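Local coordinates for Iron(3+)-hydroxamate-binding protein FhuD (Bacillus subtilis subsp. subtilis, PDB 3G9Q), which binds iron(3+)-hydroxamate complexes such as ferrichrome and hands them to the membrane permease of the FhuCBGD ABC transporter, at residues A[101-104]-A[105-108]; A[126-129]-A[130-134]. All coordinates share one frame; numbering follows the deposited sequence.

Interaction 1: A[101-104]-A[105-108]; sequences KLDN and IEQL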
loop_
_atom_site.group_PDB
_atom_site.type_symbol
_atom_site.label_atom_id
_atom_site.label_comp_id
_atom_site.label_asym_id
_atom_site.label_seq_id
_atom_site.Cartn_x
_atom_site.Cartn_y
_atom_site.Cartn_z
ATOM N N LYS A 101 -3.262 0.067 -13.870
ATOM C CA LYS A 101 -3.467 0.847 -15.080
ATOM C C LYS A 101 -3.391 2.324 -14.671
ATOM O O LYS A 101 -2.571 3.075 -15.193
ATOM C CB LYS A 101 -4.837 0.522 -15.707
ATOM C CG LYS A 101 -4.896 0.647 -17.246
ATOM C CD LYS A 101 -5.067 2.085 -17.735
ATOM C CE LYS A 101 -6.522 2.544 -17.647
ATOM N NZ LYS A 101 -7.447 1.726 -18.497
ATOM N N LEU A 102 -4.229 2.729 -13.716
ATOM C CA LEU A 102 -4.240 4.111 -13.244
ATOM C C LEU A 102 -3.145 4.380 -12.217
ATOM O O LEU A 102 -2.737 3.484 -11.477
ATOM C CB LEU A 102 -5.602 4.476 -12.639
ATOM C CG LEU A 102 -6.824 4.528 -13.560
ATOM C CD1 LEU A 102 -6.518 5.394 -14.777
ATOM C CD2 LEU A 102 -7.194 3.116 -13.995
ATOM N N ASP A 103 -2.680 5.627 -12.177
ATOM C CA ASP A 103 -1.628 6.034 -11.254
ATOM C C ASP A 103 -1.884 5.532 -9.841
ATOM O O ASP A 103 -1.311 4.524 -9.422
ATOM C CB ASP A 103 -1.497 7.562 -11.239
ATOM C CG ASP A 103 -0.511 8.061 -10.183
ATOM O OD1 ASP A 103 0.685 7.714 -10.261
ATOM O OD2 ASP A 103 -0.929 8.801 -9.272
ATOM N N ASN A 104 -2.753 6.233 -9.118
ATOM C CA ASN A 104 -3.072 5.881 -7.740
ATOM C C ASN A 104 -4.029 6.922 -7.176
ATOM O O ASN A 104 -5.032 6.590 -6.548
ATOM C CB ASN A 104 -1.792 5.832 -6.904
ATOM C CG ASN A 104 -2.050 5.415 -5.478
ATOM O OD1 ASN A 104 -3.005 4.697 -5.199
ATOM N ND2 ASN A 104 -1.190 5.848 -4.566
ATOM N N ILE A 105 -3.696 8.188 -7.398
ATOM C CA ILE A 105 -4.544 9.282 -6.963
ATOM C C ILE A 105 -5.525 9.454 -8.114
ATOM O O ILE A 105 -6.585 10.056 -7.954
ATOM C CB ILE A 105 -3.735 10.585 -6.767
ATOM C CG1 ILE A 105 -2.933 10.517 -5.461
ATOM C CG2 ILE A 105 -4.670 11.786 -6.751
ATOM C CD1 ILE A 105 -1.830 11.564 -5.327
ATOM N N GLU A 106 -5.156 8.911 -9.275
ATOM C CA GLU A 106 -6.001 8.973 -10.466
ATOM C C GLU A 106 -7.088 7.913 -10.317
ATOM O O GLU A 106 -8.250 8.149 -10.655
ATOM C CB GLU A 106 -5.178 8.705 -11.735
ATOM C CG GLU A 106 -3.896 9.552 -11.874
ATOM C CD GLU A 106 -4.124 11.071 -11.983
ATOM O OE1 GLU A 106 -3.122 11.820 -11.853
ATOM O OE2 GLU A 106 -5.280 11.510 -12.205
ATOM N N GLN A 107 -6.694 6.750 -9.794
ATOM C CA GLN A 107 -7.598 5.621 -9.557
ATOM C C GLN A 107 -8.736 6.026 -8.625
ATOM O O GLN A 107 -9.819 5.443 -8.674
ATOM C CB GLN A 107 -6.821 4.454 -8.937
ATOM C CG GLN A 107 -7.604 3.156 -8.773
ATOM C CD GLN A 107 -8.152 2.630 -10.080
ATOM O OE1 GLN A 107 -9.120 3.157 -10.612
ATOM N NE2 GLN A 107 -7.531 1.586 -10.606
ATOM N N LEU A 108 -8.476 7.019 -7.773
ATOM C CA LEU A 108 -9.475 7.531 -6.826
ATOM C C LEU A 108 -10.435 8.493 -7.524
ATOM O O LEU A 108 -11.613 8.603 -7.171
ATOM C CB LEU A 108 -8.791 8.272 -5.669
ATOM C CG LEU A 108 -9.709 9.109 -4.762
ATOM C CD1 LEU A 108 -10.668 8.207 -4.030
ATOM C CD2 LEU A 108 -8.880 9.906 -3.783
#
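L102 lays its isobutyl group across the side chain of Q107 where the loop after strand 94-97 turns into helix 106-115, in the N-terminal lobe of this class of solute-binding protein. The two side chains cross at roughly a right angle: CD2 of L102 lies 4.1 Å from CD of Q107, while CB of L102 sits 3.9 Å from CB of Q107 nearer the backbone. Q107 has CG anti to its backbone N (chi1 -174°) and then bends at chi2, which folds the amide back over the leucine. With an alanine in place of Q107, CB and CD2 of L102 would probably lose the cover of the amide group, and a gap would open where the glutamine side chain had been. Q107 itself packs against Y24 and Y27. Further out, L108 packs on Y27 and L31 of helix 25-31 and on A121, W124 and L125 of helix 118-143, so the first turn of the helix lies against both; I105 also touches L125. Between loop and helix start, the amide N of I105 makes a weak, long but nearly straight bond to OD2 of D103, 3.4 Å at 173°.

Interaction 2: A[126-129]-A[130-134]; sequences AKWD and KKVAA
The backbone at W128 and V132 follows the i to i+4 pattern of an alpha helix, V132 N donating to W128 O at 2.8 Å, with A133 N to D129 O at 3.1 Å the next bond of the same series. This stretch belongs to helix 118-143, the long helix that joins the two lobes in the bacterial solute-binding protein 8 family. One turn apart, V132 places CG2 over one face of the W128 indole, 3.8 Å from the centroid of the five-membered ring and 21° off its normal, a CH-pi contact displaced toward the rim. The indole swings out with CG anti to the backbone N (chi1 176°), while CG2 of V132 lies beside its own N. The buried ring also stacks with W124 and packs on L258 and L262 of helix 255-270, and D175 of helix 169-175 touches both W128 and V132. K127 and K131 run side by side, pointing the same way. K127 NZ and K131 NZ stay 5.4 Å apart, and K131 NZ forms a salt bridge to E259, which probably offsets the like charges. Between the W128 and V132 side chains the nearest pair is CE2 of W128 and CG2 of V132, 3.6 Å apart.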
loop_
_atom_site.group_PDB
_atom_site.type_symbol
_atom_site.label_atom_id
_atom_site.label_comp_id
_atom_site.label_asym_id
_atom_site.label_seq_id
_atom_site.Cartn_x
_atom_site.Cartn_y
_atom_site.Cartn_z
ATOM N N ALA A 126 -7.107 16.925 -0.708
ATOM C CA ALA A 126 -6.736 18.160 -0.044
ATOM C C ALA A 126 -6.151 17.829 1.327
ATOM O O ALA A 126 -5.150 18.416 1.743
ATOM C CB ALA A 126 -7.971 19.064 0.108
ATOM N N LYS A 127 -6.792 16.893 2.022
ATOM C CA LYS A 127 -6.347 16.448 3.340
ATOM C C LYS A 127 -5.012 15.723 3.198
ATOM O O LYS A 127 -4.105 15.906 4.010
ATOM C CB LYS A 127 -7.377 15.484 3.933
ATOM C CG LYS A 127 -7.041 14.928 5.310
ATOM C CD LYS A 127 -7.964 13.759 5.651
ATOM C CE LYS A 127 -9.428 14.163 5.528
ATOM N NZ LYS A 127 -10.366 13.009 5.523
ATOM N N TRP A 128 -4.908 14.892 2.163
ATOM C CA TRP A 128 -3.700 14.128 1.899
ATOM C C TRP A 128 -2.506 15.023 1.659
ATOM O O TRP A 128 -1.466 14.849 2.288
ATOM C CB TRP A 128 -3.902 13.217 0.687
ATOM C CG TRP A 128 -2.679 12.432 0.266
ATOM C CD1 TRP A 128 -2.015 12.536 -0.914
ATOM C CD2 TRP A 128 -1.988 11.428 1.030
ATOM N NE1 TRP A 128 -0.949 11.663 -0.937
ATOM C CE2 TRP A 128 -0.913 10.971 0.246
ATOM C CE3 TRP A 128 -2.176 10.874 2.307
ATOM C CZ2 TRP A 128 -0.026 9.982 0.692
ATOM C CZ3 TRP A 128 -1.294 9.894 2.750
ATOM C CH2 TRP A 128 -0.235 9.460 1.945
ATOM N N ASP A 129 -2.640 15.981 0.749
ATOM C CA ASP A 129 -1.524 16.879 0.449
ATOM C C ASP A 129 -1.110 17.751 1.618
ATOM O O ASP A 129 0.041 18.181 1.694
ATOM C CB ASP A 129 -1.859 17.742 -0.765
ATOM C CG ASP A 129 -1.818 16.949 -2.057
ATOM O OD1 ASP A 129 -2.083 17.540 -3.127
ATOM O OD2 ASP A 129 -1.518 15.732 -1.996
ATOM N N LYS A 130 -2.057 18.009 2.517
ATOM C CA LYS A 130 -1.782 18.801 3.712
ATOM C C LYS A 130 -0.968 17.944 4.697
ATOM O O LYS A 130 -0.142 18.457 5.461
ATOM C CB LYS A 130 -3.089 19.259 4.370
ATOM C CG LYS A 130 -2.893 20.171 5.584
ATOM C CD LYS A 130 -4.217 20.738 6.106
ATOM C CE LYS A 130 -3.975 21.650 7.303
ATOM N NZ LYS A 130 -3.134 20.932 8.321
ATOM N N LYS A 131 -1.213 16.635 4.665
ATOM C CA LYS A 131 -0.489 15.718 5.520
ATOM C C LYS A 131 0.885 15.448 4.932
ATOM O O LYS A 131 1.883 15.377 5.658
ATOM C CB LYS A 131 -1.229 14.395 5.683
ATOM C CG LYS A 131 -2.531 14.491 6.453
ATOM C CD LYS A 131 -2.743 13.244 7.299
ATOM C CE LYS A 131 -4.103 13.254 7.954
ATOM N NZ LYS A 131 -5.179 13.139 6.938
ATOM N N VAL A 132 0.954 15.288 3.617
ATOM C CA VAL A 132 2.243 15.032 3.004
ATOM C C VAL A 132 3.191 16.195 3.295
ATOM O O VAL A 132 4.255 16.009 3.893
ATOM C CB VAL A 132 2.121 14.825 1.479
ATOM C CG1 VAL A 132 3.511 14.833 0.848
ATOM C CG2 VAL A 132 1.432 13.486 1.194
ATOM N N ALA A 133 2.776 17.394 2.900
ATOM C CA ALA A 133 3.559 18.607 3.092
ATOM C C ALA A 133 4.082 18.773 4.507
ATOM O O ALA A 133 5.247 19.106 4.717
ATOM C CB ALA A 133 2.709 19.813 2.725
ATOM N N ALA A 134 3.197 18.563 5.477
ATOM C CA ALA A 134 3.541 18.707 6.891
ATOM C C ALA A 134 4.633 17.730 7.331
ATOM O O ALA A 134 5.632 18.121 7.959
ATOM C CB ALA A 134 2.305 18.511 7.735
#

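In the fold
Interaction 1 precedes interaction 2 along the chain: the loop after strand 94-97 enters helix 106-115, and the next helix, 118-143, carries 126-134. Their centres lie 18 Å apart, and their nearest atoms, about 4 Å apart, do not touch. Helix 118-143 connects them, because its residues before 126 receive side chains from the start of helix 106-115. Interaction 1 follows strand 94-97 and so belongs to the lobe built on the four-stranded parallel sheet, whereas interaction 2 lies on the long helix that leads to the lobe with the mixed sheet. Such a single connecting helix is characteristic of this binding-protein class, and probably limits how far the lobes move on binding ligand.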